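Local coordinates for SusD-like protein BACOVA_02651 (Bacteroides ovatus, PDB 5E75), which binds polysaccharide at the cell surface and probably captures xyloglucan before its transport into the periplasm for degradation, at residues S39-G44 against M417-W422; L262-A267 against N277-Y282; Y311-I316 against P329-V334; K324-P329 against T449-K454. All blocks are in the same frame, centred on the assembly; numbering follows the deposited sequence.

Overall arrangement
Read from the N terminus, the chain opens contact 1 at 39-44 and closes it only at 417-422, joining helix 40-46 to the entry of helix 421-431. Contact 2 nests inside this long loop, where the one-turn helix 263-266 meets the chain returning at 277-282. Contact 3, also nested in contact 1, follows contact 2 in series, opening at 311-316. Contact 4 opens at 324-329, before contact 3 has closed at 329-334; it shares Pro329 with contact 3, crosses both contact 3 and contact 1, and ends on edge strand 451-454. Leu266 packs on Tyr419 to join contacts 1 and 2, while a Glu418-Lys332 salt bridge joins contacts 1 and 3.

Contact 1 (S39-G44 against M417-W422)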
loop_
_atom_site.group_PDB
_atom_site.type_symbol
_atom_site.label_atom_id
_atom_site.label_comp_id
_atom_site.label_asym_id
_atom_site.label_seq_id
_atom_site.Cartn_x
_atom_site.Cartn_y
_atom_site.Cartn_z
ATOM N N SER A 39 -8.553 -1.869 8.352
ATOM C CA SER A 39 -8.495 -2.857 7.283
ATOM C C SER A 39 -7.279 -2.739 6.354
ATOM O O SER A 39 -6.921 -3.709 5.705
ATOM C CB SER A 39 -9.778 -2.825 6.459
ATOM O OG SER A 39 -9.950 -1.573 5.815
ATOM N N ILE A 40 -6.674 -1.561 6.287
ATOM C CA ILE A 40 -5.485 -1.366 5.472
ATOM C C ILE A 40 -4.424 -2.425 5.798
ATOM O O ILE A 40 -3.732 -2.913 4.889
ATOM C CB ILE A 40 -4.946 0.068 5.644
ATOM C CG1 ILE A 40 -3.808 0.333 4.664
ATOM C CG2 ILE A 40 -4.508 0.334 7.093
ATOM C CD1 ILE A 40 -3.419 1.830 4.558
ATOM N N VAL A 41 -4.311 -2.810 7.066
ATOM C CA VAL A 41 -3.253 -3.734 7.495
ATOM C C VAL A 41 -3.476 -5.171 6.980
ATOM O O VAL A 41 -2.621 -5.704 6.285
ATOM C CB VAL A 41 -3.078 -3.672 9.028
ATOM C CG1 VAL A 41 -2.078 -4.712 9.537
ATOM C CG2 VAL A 41 -2.651 -2.271 9.457
ATOM N N PRO A 42 -4.629 -5.791 7.297
ATOM C CA PRO A 42 -4.815 -7.163 6.799
ATOM C C PRO A 42 -5.010 -7.238 5.290
ATOM O O PRO A 42 -4.586 -8.215 4.691
ATOM C CB PRO A 42 -6.074 -7.640 7.534
ATOM C CG PRO A 42 -6.777 -6.368 7.940
ATOM C CD PRO A 42 -5.672 -5.425 8.275
ATOM N N ILE A 43 -5.620 -6.244 4.664
ATOM C CA ILE A 43 -5.855 -6.332 3.228
ATOM C C ILE A 43 -4.587 -6.025 2.432
ATOM O O ILE A 43 -4.203 -6.790 1.544
ATOM C CB ILE A 43 -7.009 -5.415 2.785
ATOM C CG1 ILE A 43 -8.324 -5.880 3.432
ATOM C CG2 ILE A 43 -7.134 -5.433 1.276
ATOM C CD1 ILE A 43 -9.519 -4.966 3.129
ATOM N N GLY A 44 -3.911 -4.928 2.737
ATOM C CA GLY A 44 -2.778 -4.516 1.922
ATOM C C GLY A 44 -1.496 -5.302 2.175
ATOM O O GLY A 44 -0.735 -5.594 1.239
ATOM N N MET A 417 5.235 -3.991 4.537
ATOM C CA MET A 417 4.540 -3.245 5.599
ATOM C C MET A 417 4.144 -1.831 5.174
ATOM O O MET A 417 3.942 -0.961 6.006
ATOM C CB MET A 417 5.344 -3.247 6.912
ATOM C CG MET A 417 5.559 -4.639 7.512
ATOM S SD MET A 417 4.068 -5.649 7.623
ATOM C CE MET A 417 2.930 -4.506 8.439
ATOM N N GLU A 418 3.959 -1.620 3.874
ATOM C CA GLU A 418 3.364 -0.377 3.357
ATOM C C GLU A 418 1.969 -0.611 2.787
ATOM O O GLU A 418 1.393 0.282 2.170
ATOM C CB GLU A 418 4.257 0.298 2.310
ATOM C CG GLU A 418 5.518 0.849 2.940
ATOM C CD GLU A 418 6.471 1.495 1.958
ATOM O OE1 GLU A 418 6.059 2.385 1.165
ATOM O OE2 GLU A 418 7.650 1.128 2.046
ATOM N N TYR A 419 1.418 -1.790 3.023
ATOM C CA TYR A 419 0.019 -2.072 2.690
ATOM C C TYR A 419 -0.244 -1.975 1.198
ATOM O O TYR A 419 -1.327 -1.572 0.785
ATOM C CB TYR A 419 -0.920 -1.165 3.502
ATOM C CG TYR A 419 -0.368 -0.774 4.876
ATOM C CD1 TYR A 419 -0.019 -1.717 5.833
ATOM C CD2 TYR A 419 -0.188 0.568 5.187
ATOM C CE1 TYR A 419 0.512 -1.305 7.089
ATOM C CE2 TYR A 419 0.323 0.972 6.408
ATOM C CZ TYR A 419 0.679 0.036 7.332
ATOM O OH TYR A 419 1.177 0.516 8.537
ATOM N N SER A 420 0.749 -2.372 0.404
ATOM C CA SER A 420 0.668 -2.302 -1.044
ATOM C C SER A 420 0.925 -3.635 -1.750
ATOM O O SER A 420 0.471 -3.835 -2.868
ATOM C CB SER A 420 1.673 -1.271 -1.559
ATOM O OG SER A 420 2.979 -1.588 -1.120
ATOM N N ASN A 421 1.662 -4.540 -1.131
ATOM C CA ASN A 421 2.077 -5.742 -1.829
ATOM C C ASN A 421 0.909 -6.592 -2.295
ATOM O O ASN A 421 0.993 -7.189 -3.358
ATOM C CB ASN A 421 3.057 -6.574 -0.989
ATOM C CG ASN A 421 4.454 -5.979 -0.930
ATOM O OD1 ASN A 421 4.872 -5.225 -1.817
ATOM N ND2 ASN A 421 5.183 -6.335 0.107
ATOM N N TRP A 422 -0.184 -6.657 -1.542
ATOM C CA TRP A 422 -1.285 -7.522 -1.968
ATOM C C TRP A 422 -1.882 -7.043 -3.287
ATOM O O TRP A 422 -2.212 -7.839 -4.161
ATOM C CB TRP A 422 -2.385 -7.658 -0.918
ATOM C CG TRP A 422 -3.538 -8.471 -1.466
ATOM C CD1 TRP A 422 -4.835 -8.070 -1.614
ATOM C CD2 TRP A 422 -3.474 -9.818 -1.965
ATOM N NE1 TRP A 422 -5.591 -9.082 -2.175
ATOM C CE2 TRP A 422 -4.772 -10.163 -2.398
ATOM C CE3 TRP A 422 -2.450 -10.761 -2.093
ATOM C CZ2 TRP A 422 -5.056 -11.402 -2.956
ATOM C CZ3 TRP A 422 -2.734 -11.981 -2.647
ATOM C CH2 TRP A 422 -4.030 -12.304 -3.054
#
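A buried helix-to-loop packing contact near the centre of the chain sets the short helix 40-46 against the bend that leads into helix 421-431. Its polar part is one backbone bond: Trp422 N donates to Gly44 O at 3.0 Å, nearly straight (161°) and in the carbonyl plane. Trp422 lies in the first turn of its helix, so the bond supplies an acceptor that the helix itself does not provide. The backbones run so close that a beta carbon on Gly44 would collide with Tyr419 O; instead, Gly44 CA makes a CA-H...O contact with that oxygen at 3.5 Å. Tyr419 brings the apolar part. Its left-handed backbone directs the side chain at the helix, and its chi1 of -31° is well away from a staggered value. Ile40, with CG1 anti to its backbone N, crosses the tyrosine obliquely: CG1 reaches Tyr419 CB at 3.5 Å, and CD1 reaches Tyr419 CD2 at 3.5 Å. Val41 lies alongside, its CG2 4.1 Å from Tyr419 CE1, while Met417 O sits above one ring face toward the rim. An alanine in place of Tyr419 would probably loosen Ile40 and Val41 against this bend, since the ring touched by Ile40 CD1 and Val41 CG2 would be gone, leaving the CB contact. Ile43 O is buried with no hydrogen-bond partner, 3.2 Å from Trp422 CB. Asp50, outside the two segments, holds Asn421 ND2. The arrangement is long-range packing of a helix against the N-terminal end of another, tying the N-terminal region to the later SusD-family region of this largely helical SusD-type fold.

Contact 2 (L262-A267 against N277-Y282); sequences LLSDLA and NCWSSY
An ST turn at Ser280 and the one-turn helix 263-266 form the core of this local loop closure, in which the chain comes back across the helix after only nine intervening residues. Ser280 OG accepts from Tyr282 N at 3.2 Å to make the turn, and donates to Asp265 O at 2.9 Å. Two backbone bonds accompany it: Trp279 N reaches Ser264 O at 2.9 Å, in the carbonyl plane, and Ser280 N reaches Ala267 O at 3.0 Å from above that carbonyl's plane. Trp279 then folds its indole back over the helix. Ser264 CB sits over the face of the six-membered ring of Trp279, 3.4 Å from its centroid, in a CH-pi contact. The pyrrole N-H points at Asp265: Trp279 NE1 meets Asp265 OD1 at 2.8 Å, in the ring plane but from above the carboxylate plane; the two planes are 82° apart. Ser264 OG, anti to its carbonyl carbon, donates to Asn277 O at 2.8 Å and is also hydrogen-bonded to Met349 N. Around this unit, Leu262 and Tyr282 lean on Val41 of helix 40-46, Leu266 packs on Tyr419 ahead of helix 421-431, and strand 283-284 begins just past Tyr282.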
loop_
_atom_site.group_PDB
_atom_site.type_symbol
_atom_site.label_atom_id
_atom_site.label_comp_id
_atom_site.label_asym_id
_atom_site.label_seq_id
_atom_site.Cartn_x
_atom_site.Cartn_y
_atom_site.Cartn_z
ATOM N N LEU A 262 -3.201 3.577 13.779
ATOM C CA LEU A 262 -2.596 2.245 13.686
ATOM C C LEU A 262 -1.502 1.954 14.707
ATOM O O LEU A 262 -1.100 0.800 14.818
ATOM C CB LEU A 262 -2.013 2.047 12.297
ATOM C CG LEU A 262 -3.029 1.912 11.155
ATOM C CD1 LEU A 262 -2.293 1.872 9.817
ATOM C CD2 LEU A 262 -3.937 0.693 11.349
ATOM N N LEU A 263 -1.016 2.965 15.426
ATOM C CA LEU A 263 0.192 2.839 16.261
ATOM C C LEU A 263 0.162 1.605 17.159
ATOM O O LEU A 263 1.111 0.807 17.191
ATOM C CB LEU A 263 0.389 4.121 17.097
ATOM C CG LEU A 263 1.682 4.431 17.885
ATOM C CD1 LEU A 263 1.779 3.678 19.200
ATOM C CD2 LEU A 263 2.901 4.161 17.039
ATOM N N SER A 264 -0.930 1.446 17.891
ATOM C CA SER A 264 -1.004 0.421 18.917
ATOM C C SER A 264 -1.189 -0.983 18.339
ATOM O O SER A 264 -0.820 -1.982 18.975
ATOM C CB SER A 264 -2.130 0.760 19.892
ATOM O OG SER A 264 -1.869 1.988 20.553
ATOM N N ASP A 265 -1.740 -1.072 17.133
ATOM C CA ASP A 265 -1.934 -2.359 16.474
ATOM C C ASP A 265 -0.673 -2.850 15.757
ATOM O O ASP A 265 -0.584 -4.026 15.427
ATOM C CB ASP A 265 -3.106 -2.286 15.498
ATOM C CG ASP A 265 -4.456 -2.265 16.215
ATOM O OD1 ASP A 265 -4.851 -3.303 16.781
ATOM O OD2 ASP A 265 -5.119 -1.222 16.211
ATOM N N LEU A 266 0.283 -1.951 15.532
ATOM C CA LEU A 266 1.543 -2.290 14.869
ATOM C C LEU A 266 2.676 -2.528 15.868
ATOM O O LEU A 266 3.504 -3.416 15.678
ATOM C CB LEU A 266 1.957 -1.185 13.900
ATOM C CG LEU A 266 0.986 -0.862 12.752
ATOM C CD1 LEU A 266 1.527 0.290 11.919
ATOM C CD2 LEU A 266 0.737 -2.083 11.885
ATOM N N ALA A 267 2.703 -1.748 16.947
ATOM C CA ALA A 267 3.789 -1.811 17.923
ATOM C C ALA A 267 3.620 -2.985 18.896
ATOM O O ALA A 267 2.567 -3.153 19.488
ATOM C CB ALA A 267 3.904 -0.477 18.696
ATOM N N ASN A 277 0.686 2.750 25.248
ATOM C CA ASN A 277 0.017 1.458 25.180
ATOM C C ASN A 277 -0.022 0.910 23.758
ATOM O O ASN A 277 -0.272 1.654 22.808
ATOM C CB ASN A 277 -1.407 1.559 25.726
ATOM C CG ASN A 277 -1.439 1.876 27.207
ATOM O OD1 ASN A 277 -0.585 1.431 27.976
ATOM N ND2 ASN A 277 -2.427 2.659 27.614
ATOM N N CYS A 278 0.216 -0.392 23.630
ATOM C CA CYS A 278 0.203 -1.065 22.325
ATOM C C CYS A 278 -0.024 -2.547 22.560
ATOM O O CYS A 278 0.061 -3.005 23.702
ATOM C CB CYS A 278 1.507 -0.802 21.580
ATOM S SG CYS A 278 2.956 -1.354 22.443
ATOM N N TRP A 279 -0.302 -3.311 21.503
ATOM C CA TRP A 279 -0.724 -4.696 21.674
ATOM C C TRP A 279 -0.530 -5.572 20.426
ATOM O O TRP A 279 -1.206 -6.582 20.260
ATOM C CB TRP A 279 -2.196 -4.723 22.094
ATOM C CG TRP A 279 -3.079 -3.833 21.252
ATOM C CD1 TRP A 279 -3.580 -4.105 20.011
ATOM C CD2 TRP A 279 -3.571 -2.532 21.608
ATOM N NE1 TRP A 279 -4.353 -3.048 19.570
ATOM C CE2 TRP A 279 -4.357 -2.071 20.529
ATOM C CE3 TRP A 279 -3.412 -1.713 22.730
ATOM C CZ2 TRP A 279 -4.999 -0.820 20.550
ATOM C CZ3 TRP A 279 -4.037 -0.474 22.742
ATOM C CH2 TRP A 279 -4.823 -0.043 21.661
ATOM N N SER A 280 0.406 -5.218 19.557
ATOM C CA SER A 280 0.566 -5.988 18.320
ATOM C C SER A 280 1.114 -7.378 18.567
ATOM O O SER A 280 2.079 -7.542 19.311
ATOM C CB SER A 280 1.513 -5.280 17.356
ATOM O OG SER A 280 1.497 -5.925 16.088
ATOM N N SER A 281 0.525 -8.364 17.898
ATOM C CA SER A 281 1.103 -9.701 17.839
ATOM C C SER A 281 1.527 -10.081 16.409
ATOM O O SER A 281 1.802 -11.238 16.116
ATOM C CB SER A 281 0.128 -10.733 18.404
ATOM O OG SER A 281 -1.081 -10.760 17.680
ATOM N N TYR A 282 1.571 -9.106 15.502
ATOM C CA TYR A 282 2.088 -9.376 14.164
ATOM C C TYR A 282 3.586 -9.664 14.178
ATOM O O TYR A 282 4.364 -9.031 14.900
ATOM C CB TYR A 282 1.850 -8.190 13.223
ATOM C CG TYR A 282 0.402 -7.904 12.916
ATOM C CD1 TYR A 282 -0.450 -8.888 12.440
ATOM C CD2 TYR A 282 -0.113 -6.638 13.111
ATOM C CE1 TYR A 282 -1.775 -8.602 12.157
ATOM C CE2 TYR A 282 -1.438 -6.347 12.840
ATOM C CZ TYR A 282 -2.252 -7.330 12.361
ATOM O OH TYR A 282 -3.575 -7.026 12.096
#

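Contact 3 (Y311-I316 against P329-V334); sequences YSYICI and PIKKGV
Two beta turns face each other here, a type I turn from Tyr311 to Ile314 and a type II turn from Lys331 to Val334, and the side chain of Lys331 bridges them. No hydrogen bond joins the two segments; those made within them belong to the type II turn. Val334 N donates to Lys331 O at 2.9 Å, and Gly333 occupies the third position of the turn (i+2) with a positive phi of 98°, where a side chain would be jammed against the preceding carbonyl. Lys331 closes the turn a second time: bent at chi2 (64°) and again at chi4 (71°), it curls back so that NZ donates to Val334 O at 2.8 Å, from above the carbonyl plane. The ammonium group is thus turned toward its own turn, leaving the methylenes to meet the other segment.

Van der Waals packing, tip to tip, makes up the contact between the turns. Lys331 CG lies 3.9 Å from Tyr311 CE2, with CD beside the same ring atom, and CE comes within 3.6 Å of Tyr313 OH. An alanine in place of Lys331 would remove both the packing methylenes and the amine, and would probably loosen the hold between the turns as well as the closure on Val334 O.

Polar and aromatic partners outside fix the tyrosines: Tyr311 OH bonds to Asn301 O and its ring meets Phe305 edge-to-face, while Tyr313 makes a cation-pi contact with Lys235. Ile314 meets the lysine end on, its CD1 3.9 Å from Lys331 CE and 4.1 Å from Val334 O, the oxygen that accepts from NZ.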
loop_
_atom_site.group_PDB
_atom_site.type_symbol
_atom_site.label_atom_id
_atom_site.label_comp_id
_atom_site.label_asym_id
_atom_site.label_seq_id
_atom_site.Cartn_x
_atom_site.Cartn_y
_atom_site.Cartn_z
ATOM N N TYR A 311 18.949 0.174 16.522
ATOM C CA TYR A 311 18.303 1.371 15.985
ATOM C C TYR A 311 18.774 2.591 16.771
ATOM O O TYR A 311 18.375 2.781 17.914
ATOM C CB TYR A 311 16.777 1.225 16.090
ATOM C CG TYR A 311 16.279 0.026 15.329
ATOM C CD1 TYR A 311 16.395 -1.250 15.846
ATOM C CD2 TYR A 311 15.722 0.167 14.069
ATOM C CE1 TYR A 311 15.985 -2.359 15.128
ATOM C CE2 TYR A 311 15.307 -0.929 13.338
ATOM C CZ TYR A 311 15.430 -2.196 13.876
ATOM O OH TYR A 311 15.043 -3.338 13.207
ATOM N N SER A 312 19.586 3.447 16.160
ATOM C CA SER A 312 20.079 4.632 16.862
ATOM C C SER A 312 18.988 5.655 17.112
ATOM O O SER A 312 19.121 6.505 18.000
ATOM C CB SER A 312 21.191 5.284 16.061
ATOM O OG SER A 312 20.710 5.690 14.802
ATOM N N TYR A 313 17.897 5.549 16.354
ATOM C CA TYR A 313 16.863 6.582 16.304
ATOM C C TYR A 313 15.566 6.191 17.027
ATOM O O TYR A 313 14.561 6.913 16.962
ATOM C CB TYR A 313 16.594 6.954 14.838
ATOM C CG TYR A 313 16.120 5.820 13.942
ATOM C CD1 TYR A 313 17.021 5.022 13.247
ATOM C CD2 TYR A 313 14.772 5.582 13.763
ATOM C CE1 TYR A 313 16.586 3.991 12.415
ATOM C CE2 TYR A 313 14.328 4.555 12.944
ATOM C CZ TYR A 313 15.237 3.762 12.274
ATOM O OH TYR A 313 14.767 2.758 11.443
ATOM N N ILE A 314 15.615 5.050 17.718
ATOM C CA ILE A 314 14.547 4.587 18.592
ATOM C C ILE A 314 15.136 4.518 20.008
ATOM O O ILE A 314 16.272 4.092 20.166
ATOM C CB ILE A 314 14.046 3.181 18.154
ATOM C CG1 ILE A 314 13.543 3.199 16.700
ATOM C CG2 ILE A 314 12.961 2.670 19.103
ATOM C CD1 ILE A 314 12.309 4.073 16.471
ATOM N N CYS A 315 14.378 4.953 21.016
ATOM C CA CYS A 315 14.882 5.042 22.392
ATOM C C CYS A 315 16.152 5.869 22.423
ATOM O O CYS A 315 17.165 5.467 23.010
ATOM C CB CYS A 315 15.159 3.661 22.977
ATOM S SG CYS A 315 13.720 2.612 22.964
ATOM N N ILE A 316 16.088 7.036 21.801
ATOM C CA ILE A 316 17.259 7.896 21.639
ATOM C C ILE A 316 17.828 8.327 22.999
ATOM O O ILE A 316 19.050 8.409 23.154
ATOM C CB ILE A 316 16.922 9.145 20.794
ATOM C CG1 ILE A 316 16.544 8.752 19.353
ATOM C CG2 ILE A 316 18.090 10.126 20.775
ATOM C CD1 ILE A 316 16.016 9.907 18.511
ATOM N N PRO A 329 8.769 -8.678 15.083
ATOM C CA PRO A 329 7.704 -7.677 15.116
ATOM C C PRO A 329 7.950 -6.522 14.139
ATOM O O PRO A 329 9.067 -6.280 13.660
ATOM C CB PRO A 329 7.712 -7.214 16.577
ATOM C CG PRO A 329 9.104 -7.510 17.098
ATOM C CD PRO A 329 9.535 -8.738 16.349
ATOM N N ILE A 330 6.876 -5.805 13.859
ATOM C CA ILE A 330 6.895 -4.737 12.877
ATOM C C ILE A 330 7.764 -3.561 13.360
ATOM O O ILE A 330 7.617 -3.086 14.489
ATOM C CB ILE A 330 5.456 -4.262 12.577
ATOM C CG1 ILE A 330 4.601 -5.394 11.984
ATOM C CG2 ILE A 330 5.465 -3.050 11.652
ATOM C CD1 ILE A 330 3.120 -5.102 11.990
ATOM N N LYS A 331 8.634 -3.063 12.481
ATOM C CA LYS A 331 9.333 -1.793 12.683
ATOM C C LYS A 331 8.737 -0.661 11.845
ATOM O O LYS A 331 8.582 0.456 12.328
ATOM C CB LYS A 331 10.834 -1.921 12.386
ATOM C CG LYS A 331 11.591 -0.561 12.318
ATOM C CD LYS A 331 11.601 0.193 13.638
ATOM C CE LYS A 331 11.932 1.670 13.444
ATOM N NZ LYS A 331 10.814 2.382 12.779
ATOM N N LYS A 332 8.406 -0.921 10.586
ATOM C CA LYS A 332 7.837 0.117 9.737
ATOM C C LYS A 332 6.440 0.502 10.182
ATOM O O LYS A 332 5.550 -0.337 10.215
ATOM C CB LYS A 332 7.811 -0.337 8.289
ATOM C CG LYS A 332 7.455 0.783 7.329
ATOM C CD LYS A 332 7.487 0.348 5.858
ATOM C CE LYS A 332 8.873 -0.023 5.367
ATOM N NZ LYS A 332 8.828 -0.501 3.936
ATOM N N GLY A 333 6.250 1.780 10.514
ATOM C CA GLY A 333 5.015 2.243 11.129
ATOM C C GLY A 333 5.103 2.363 12.645
ATOM O O GLY A 333 4.129 2.766 13.286
ATOM N N VAL A 334 6.260 2.030 13.213
ATOM C CA VAL A 334 6.492 2.072 14.656
ATOM C C VAL A 334 7.645 3.063 14.831
ATOM O O VAL A 334 8.821 2.697 14.751
ATOM C CB VAL A 334 6.835 0.658 15.174
ATOM C CG1 VAL A 334 7.202 0.685 16.661
ATOM C CG2 VAL A 334 5.668 -0.260 14.941
#

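Contact 4 (K324-P329 against T449-K454); sequences KGTASP and TDAIIK
The outer edge of a three-stranded antiparallel sheet receives a loop here: strand 451-454, which opens with a classic beta bulge where Asp450 and Ala451 both face Gly463, is met along its other side by 324-329. Ile452 carries the apolar half of the contact and can be traced outward. Ile452 CB lies 3.9 Å from Thr326 O, beside the point where the backbones bond. CG1 then leaves anti to the carbonyl carbon (chi1 -61°), and an extended chi2 of 174° carries the chain on toward Ser328. At the tip, Ile452 CD1 packs 3.9 Å from Ser328 OG, while the hydroxyl's hydrogen bond goes to Gly284 O. Leu289 of helix 286-291 and Phe462 of the neighbouring strand also touch this side chain.

The backbone supplies the polar half. Ile452 N donates to Thr326 O at 2.8 Å, approaching from above the carbonyl plane. Ala451 and Ile453 instead pair with Gly463 and His461 on the inner side of the strand, so the amide between them is the one turned to the loop. Thr326 O is gripped further by a CA-H...O contact from Ala451 CA at 3.3 Å and by a water that donates to it at 2.9 Å. That same water also donates to Thr449 O at 2.6 Å, bridging the loop to the residue before the bulge. A second water extends the pairing past the single direct backbone bond, donating at 2.7 Å to Ala327 O and at 2.7 Å to Ile452 O.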
loop_
_atom_site.group_PDB
_atom_site.type_symbol
_atom_site.label_atom_id
_atom_site.label_comp_id
_atom_site.label_asym_id
_atom_site.label_seq_id
_atom_site.Cartn_x
_atom_site.Cartn_y
_atom_site.Cartn_z
ATOM N N LYS A 324 15.896 -7.586 21.450
ATOM C CA LYS A 324 16.520 -8.744 22.102
ATOM C C LYS A 324 15.600 -9.954 22.154
ATOM O O LYS A 324 15.946 -10.982 22.751
ATOM C CB LYS A 324 16.977 -8.362 23.513
ATOM C CG LYS A 324 18.085 -7.330 23.473
ATOM C CD LYS A 324 18.434 -6.806 24.848
ATOM C CE LYS A 324 19.520 -5.752 24.754
ATOM N NZ LYS A 324 19.975 -5.299 26.094
ATOM N N GLY A 325 14.434 -9.851 21.532
ATOM C CA GLY A 325 13.542 -10.986 21.391
ATOM C C GLY A 325 13.996 -11.941 20.305
ATOM O O GLY A 325 15.076 -11.774 19.729
ATOM N N THR A 326 13.146 -12.908 19.986
ATOM C CA THR A 326 13.473 -13.934 18.997
ATOM C C THR A 326 12.365 -14.101 17.975
ATOM O O THR A 326 12.230 -15.142 17.364
ATOM C CB THR A 326 13.763 -15.302 19.656
ATOM O OG1 THR A 326 12.597 -15.778 20.330
ATOM C CG2 THR A 326 14.902 -15.174 20.654
ATOM N N ALA A 327 11.576 -13.054 17.805
ATOM C CA ALA A 327 10.510 -13.028 16.809
ATOM C C ALA A 327 10.823 -11.977 15.731
ATOM O O ALA A 327 11.993 -11.717 15.432
ATOM C CB ALA A 327 9.192 -12.792 17.489
ATOM N N SER A 328 9.795 -11.397 15.119
ATOM C CA SER A 328 10.008 -10.499 13.993
ATOM C C SER A 328 8.937 -9.401 13.970
ATOM O O SER A 328 8.267 -9.191 12.955
ATOM C CB SER A 328 10.055 -11.293 12.680
ATOM O OG SER A 328 8.976 -12.199 12.585
ATOM N N PRO A 329 8.769 -8.678 15.083
ATOM C CA PRO A 329 7.704 -7.677 15.116
ATOM C C PRO A 329 7.950 -6.522 14.139
ATOM O O PRO A 329 9.067 -6.280 13.660
ATOM C CB PRO A 329 7.712 -7.214 16.577
ATOM C CG PRO A 329 9.104 -7.510 17.098
ATOM C CD PRO A 329 9.535 -8.738 16.349
ATOM N N THR A 449 7.114 -19.485 13.550
ATOM C CA THR A 449 8.068 -20.255 14.337
ATOM C C THR A 449 8.492 -19.456 15.559
ATOM O O THR A 449 8.464 -18.231 15.542
ATOM C CB THR A 449 9.249 -20.694 13.460
ATOM O OG1 THR A 449 9.839 -21.882 14.005
ATOM C CG2 THR A 449 10.295 -19.597 13.295
ATOM N N ASP A 450 8.858 -20.168 16.623
ATOM C CA ASP A 450 9.108 -19.546 17.913
ATOM C C ASP A 450 10.361 -18.699 17.960
ATOM O O ASP A 450 10.394 -17.678 18.657
ATOM C CB ASP A 450 9.272 -20.616 18.985
ATOM C CG ASP A 450 7.964 -21.190 19.461
ATOM O OD1 ASP A 450 6.901 -20.583 19.232
ATOM O OD2 ASP A 450 8.019 -22.260 20.107
ATOM N N ALA A 451 11.404 -19.122 17.250
ATOM C CA ALA A 451 12.687 -18.456 17.337
ATOM C C ALA A 451 13.323 -18.213 15.988
ATOM O O ALA A 451 13.496 -19.124 15.177
ATOM C CB ALA A 451 13.651 -19.266 18.226
ATOM N N ILE A 452 13.679 -16.956 15.780
ATOM C CA ILE A 452 14.444 -16.530 14.630
ATOM C C ILE A 452 15.697 -15.872 15.182
ATOM O O ILE A 452 15.613 -14.907 15.939
ATOM C CB ILE A 452 13.643 -15.535 13.777
ATOM C CG1 ILE A 452 12.359 -16.207 13.276
ATOM C CG2 ILE A 452 14.487 -15.039 12.626
ATOM C CD1 ILE A 452 11.433 -15.256 12.555
ATOM N N ILE A 453 16.854 -16.418 14.843
ATOM C CA ILE A 453 18.123 -15.904 15.359
ATOM C C ILE A 453 19.117 -15.720 14.222
ATOM O O ILE A 453 18.852 -16.135 13.094
ATOM C CB ILE A 453 18.706 -16.841 16.445
ATOM C CG1 ILE A 453 19.009 -18.220 15.867
ATOM C CG2 ILE A 453 17.714 -16.962 17.595
ATOM C CD1 ILE A 453 19.756 -19.140 16.838
ATOM N N LYS A 454 20.252 -15.091 14.517
ATOM C CA LYS A 454 21.293 -14.864 13.512
ATOM C C LYS A 454 22.591 -15.578 13.822
ATOM O O LYS A 454 22.933 -15.772 14.987
ATOM C CB LYS A 454 21.599 -13.380 13.384
ATOM C CG LYS A 454 20.466 -12.599 12.819
ATOM C CD LYS A 454 20.636 -11.137 13.107
ATOM C CE LYS A 454 19.330 -10.419 12.797
ATOM N NZ LYS A 454 19.344 -9.030 13.272
HETATM O O HOH W 1 10.010 -16.120 15.740
HETATM O O HOH W 2 14.656 -12.367 15.532
#